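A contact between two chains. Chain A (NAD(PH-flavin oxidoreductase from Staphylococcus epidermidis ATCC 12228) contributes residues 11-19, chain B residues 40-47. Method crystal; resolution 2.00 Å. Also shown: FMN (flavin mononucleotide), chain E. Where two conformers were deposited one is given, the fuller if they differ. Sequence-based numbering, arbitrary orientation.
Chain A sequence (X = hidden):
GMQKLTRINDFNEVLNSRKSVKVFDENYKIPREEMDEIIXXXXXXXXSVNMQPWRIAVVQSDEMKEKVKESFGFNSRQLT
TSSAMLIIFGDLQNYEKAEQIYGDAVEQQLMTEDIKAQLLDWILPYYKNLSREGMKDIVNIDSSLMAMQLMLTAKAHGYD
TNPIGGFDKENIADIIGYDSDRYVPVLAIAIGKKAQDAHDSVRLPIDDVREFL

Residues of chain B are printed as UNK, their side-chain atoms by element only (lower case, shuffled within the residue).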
# COMPACT_ATOMS: atom_id res chain seq x y z
N PHE A 11 -7.46 -4.41 -16.54
CA PHE A 11 -6.50 -4.11 -17.60
C PHE A 11 -7.02 -3.05 -18.57
O PHE A 11 -6.29 -2.12 -18.92
CB PHE A 11 -6.12 -5.38 -18.41
CG PHE A 11 -5.24 -5.11 -19.61
CD1 PHE A 11 -3.87 -4.97 -19.47
CD2 PHE A 11 -5.79 -4.95 -20.87
CE1 PHE A 11 -3.06 -4.69 -20.55
CE2 PHE A 11 -5.00 -4.68 -21.98
CZ PHE A 11 -3.62 -4.56 -21.81
N ASN A 12 -8.23 -3.19 -19.07
CA ASN A 12 -8.70 -2.18 -20.03
C ASN A 12 -8.88 -0.84 -19.36
O ASN A 12 -8.69 0.19 -19.98
CB ASN A 12 -9.99 -2.61 -20.73
CG ASN A 12 -9.74 -3.67 -21.77
OD1 ASN A 12 -8.86 -3.55 -22.61
ND2 ASN A 12 -10.52 -4.74 -21.71
N GLU A 13 -9.28 -0.86 -18.09
CA GLU A 13 -9.47 0.40 -17.35
C GLU A 13 -8.15 1.13 -17.23
O GLU A 13 -8.07 2.34 -17.40
CB GLU A 13 -10.07 0.14 -15.97
CG GLU A 13 -10.44 1.41 -15.29
CD GLU A 13 -11.09 1.22 -13.94
OE1 GLU A 13 -11.40 0.05 -13.57
OE2 GLU A 13 -11.29 2.25 -13.26
N VAL A 14 -7.07 0.40 -16.99
CA VAL A 14 -5.74 1.03 -16.94
C VAL A 14 -5.37 1.66 -18.28
O VAL A 14 -5.07 2.85 -18.35
CB VAL A 14 -4.66 0.01 -16.55
CG1 VAL A 14 -3.29 0.68 -16.64
CG2 VAL A 14 -4.93 -0.51 -15.16
N LEU A 15 -5.41 0.88 -19.36
CA LEU A 15 -5.14 1.43 -20.70
C LEU A 15 -6.02 2.63 -21.05
O LEU A 15 -5.53 3.62 -21.59
CB LEU A 15 -5.32 0.37 -21.79
CG LEU A 15 -4.09 -0.42 -22.18
CD1 LEU A 15 -3.73 -1.30 -20.98
CD2 LEU A 15 -4.34 -1.26 -23.48
N ASN A 16 -7.32 2.54 -20.78
CA ASN A 16 -8.23 3.62 -21.10
C ASN A 16 -7.97 4.94 -20.34
O ASN A 16 -8.31 6.01 -20.84
CB ASN A 16 -9.69 3.21 -20.84
CG ASN A 16 -10.18 2.15 -21.82
OD1 ASN A 16 -9.58 1.95 -22.88
ND2 ASN A 16 -11.30 1.50 -21.48
N SER A 17 -7.42 4.85 -19.14
CA SER A 17 -7.24 6.05 -18.33
C SER A 17 -5.82 6.64 -18.43
O SER A 17 -5.57 7.72 -17.92
CB SER A 17 -7.61 5.76 -16.87
OG SER A 17 -6.88 4.64 -16.39
N ARG A 18 -4.92 5.92 -19.11
CA ARG A 18 -3.54 6.37 -19.36
C ARG A 18 -3.63 7.55 -20.32
O ARG A 18 -3.89 7.37 -21.51
CB ARG A 18 -2.73 5.22 -19.97
CG ARG A 18 -1.19 5.27 -19.94
CD ARG A 18 -0.55 6.38 -20.74
NE ARG A 18 -1.04 6.46 -22.10
CZ ARG A 18 -1.11 7.57 -22.82
NH1 ARG A 18 -0.68 8.72 -22.32
NH2 ARG A 18 -1.62 7.53 -24.05
N LYS A 19 -3.44 8.75 -19.79
CA LYS A 19 -3.48 9.99 -20.57
C LYS A 19 -2.36 10.89 -20.07
O LYS A 19 -1.87 10.69 -18.98
CB LYS A 19 -4.84 10.68 -20.39
CG LYS A 19 -6.02 9.85 -20.98
CD LYS A 19 -7.35 10.50 -20.72
CE LYS A 19 -8.52 9.66 -21.26
NZ LYS A 19 -9.85 10.31 -20.83
N UNK B 40 -6.93 -1.32 -32.27
CA UNK B 40 -7.61 -0.13 -31.78
C UNK B 40 -7.06 0.27 -30.37
O UNK B 40 -6.70 1.42 -30.16
c UNK B 40 -9.13 -0.35 -31.75
o UNK B 40 -9.60 -0.58 -33.08
c UNK B 40 -9.87 0.88 -31.15
N UNK B 41 -6.99 -0.68 -29.43
CA UNK B 41 -6.43 -0.43 -28.09
C UNK B 41 -4.98 -0.06 -28.09
O UNK B 41 -4.56 0.79 -27.33
c UNK B 41 -6.59 -1.65 -27.20
c UNK B 41 -8.34 -1.05 -25.58
n UNK B 41 -10.33 0.28 -24.95
c UNK B 41 -9.85 -1.08 -25.33
c UNK B 41 -7.97 -1.90 -26.79
N UNK B 42 -4.18 -0.72 -28.91
CA UNK B 42 -2.77 -0.45 -28.97
C UNK B 42 -2.47 0.98 -29.41
O UNK B 42 -1.55 1.63 -28.89
c UNK B 42 -2.09 -1.45 -29.91
N UNK B 43 -3.24 1.48 -30.36
CA UNK B 43 -2.97 2.80 -30.94
C UNK B 43 -3.51 3.94 -30.07
O UNK B 43 -3.39 5.10 -30.45
c UNK B 43 -2.81 1.93 -33.28
c UNK B 43 -3.55 2.89 -32.36
o UNK B 43 -4.95 2.60 -32.31
N UNK B 44 -4.08 3.61 -28.90
CA UNK B 44 -4.29 4.59 -27.81
C UNK B 44 -3.00 5.01 -27.13
O UNK B 44 -3.00 5.91 -26.29
c UNK B 44 -6.70 4.00 -27.27
c UNK B 44 -5.30 4.08 -26.77
n UNK B 44 -8.70 5.50 -25.53
c UNK B 44 -8.01 4.28 -25.08
c UNK B 44 -7.71 3.36 -26.25
N UNK B 45 -1.90 4.34 -27.46
CA UNK B 45 -0.56 4.72 -27.02
C UNK B 45 -0.29 6.18 -27.34
O UNK B 45 -0.82 6.71 -28.32
c UNK B 45 0.48 3.85 -27.74
N UNK B 46 0.57 6.82 -26.55
CA UNK B 46 0.92 8.20 -26.84
C UNK B 46 1.97 8.26 -27.94
O UNK B 46 2.66 7.28 -28.22
c UNK B 46 2.15 7.46 -24.94
c UNK B 46 1.52 8.69 -25.51
c UNK B 46 1.30 6.31 -25.37
N UNK B 47 2.09 9.42 -28.56
CA UNK B 47 3.12 9.66 -29.55
C UNK B 47 3.47 11.13 -29.56
O UNK B 47 2.68 11.98 -29.13
c UNK B 47 2.65 9.22 -30.93
o UNK B 47 1.52 9.99 -31.34
N1 FMN E . 3.95 16.27 -24.22
C2 FMN E . 4.45 17.47 -23.75
O2 FMN E . 3.70 18.23 -23.11
N3 FMN E . 5.77 17.82 -24.00
C4 FMN E . 6.62 16.98 -24.72
O4 FMN E . 7.79 17.36 -24.90
C4A FMN E . 6.12 15.76 -25.22
N5 FMN E . 6.90 14.90 -25.98
C5A FMN E . 6.46 13.60 -26.19
C6 FMN E . 7.35 12.64 -26.66
C7 FMN E . 6.96 11.34 -26.87
C7M FMN E . 7.95 10.31 -27.36
C8 FMN E . 5.65 10.98 -26.61
C8M FMN E . 5.24 9.56 -26.80
C9 FMN E . 4.75 11.92 -26.13
C9A FMN E . 5.14 13.25 -25.93
N10 FMN E . 4.26 14.23 -25.45
C10 FMN E . 4.77 15.42 -24.98
C1' FMN E . 2.82 13.86 -25.10
C2' FMN E . 2.01 13.74 -26.39
O2' FMN E . 1.60 15.02 -26.85
C3' FMN E . 0.77 12.92 -26.11
O3' FMN E . 1.14 11.63 -25.71
C4' FMN E . -0.18 12.86 -27.29
O4' FMN E . -0.66 14.18 -27.46
C5' FMN E . -1.31 11.87 -27.01
O5' FMN E . -2.08 12.26 -25.86
P FMN E . -2.23 11.27 -24.61
O1P FMN E . -3.04 11.97 -23.52
O2P FMN E . -0.86 10.92 -24.09
O3P FMN E . -2.87 9.98 -24.97
O HOH W 1 -4.20 4.40 -23.65
O HOH W 2 -9.89 6.15 -23.18
O HOH W 3 -1.82 4.28 -23.63

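Position 40 carries three side-chain atoms, a carbon bearing one oxygen and one carbon. That beta-branched hydroxyl is threonine, and T40(B) lies out of reach of chain A, with its OG1 hydrogen-bonded elsewhere in the structure.

At position 41 four carbons in a row end in a nitrogen that lies 2.8 Å from OD1 of N16(A); this is lysine. K41(B) points its CA-to-CB bond toward chain A and loses more area to the other stretch than any other residue here. Its NZ donates a hydrogen bond to that OD1, while its CE passes 3.8 Å from OD1 of N12(A). These two asparagines sit one helical turn apart, so a single lysine can run along both. Nearer the backbone, CB of K41(B) rests 4.4 Å from CD2 of L15(A).

At position 42 a single carbon marks alanine; A42(B) points away and opens a type I turn that ends at position 45. Position 43 again shows a carbon carrying one oxygen and one carbon, another threonine, and T43(B) makes no contact with chain A.

Position 44 repeats the unbranched four-carbon chain with a terminal nitrogen, and one chain carbon comes 3.6 Å from OD1 of N16(A); it too is lysine. That carbon is CE of K44(B), and NZ reaches water 2 at 2.7 Å, which in turn donates to O of N16(A) at 2.8 Å. The backbone of K44(B) also takes part: NH2 of R18(A) donates to O of K44(B) at 3.1 Å.

Position 45 has one side-chain carbon, alanine, and A45(B) turns it away from chain A. At position 46 three carbons close a ring onto the backbone nitrogen, and a ring carbon lies 3.4 Å from NH2 of R18(A); this can only be proline. That carbon, CD of P46(B), sits over one face of the guanidinium; the proline nitrogen has no hydrogen to share. Position 47, one carbon then one oxygen, is serine; S47(B) leaves chain A alone, but its backbone O lies 3.3 Å from C2' of FMN.

The contact pairs two chemistries: asparagines on the helix meet lysines, and R18(A), just after the helix, meets backbone and cofactor. K41(B) bonds N16(A) OD1 directly, and K44(B) reaches the O of N16(A) through water 2. R18(A) is buried and spends its charge on the cofactor: NH1 donates to FMN O2P at 2.8 Å and NH2 to FMN O3P at 2.9 Å. The turn adds the O of K44(B) at the guanidinium edge, and P46(B), the residue after the turn, places its CD over one face, so one arginine joins both subunits to the phosphate of the flavin.

Chain B (40-47) TKATKAPS
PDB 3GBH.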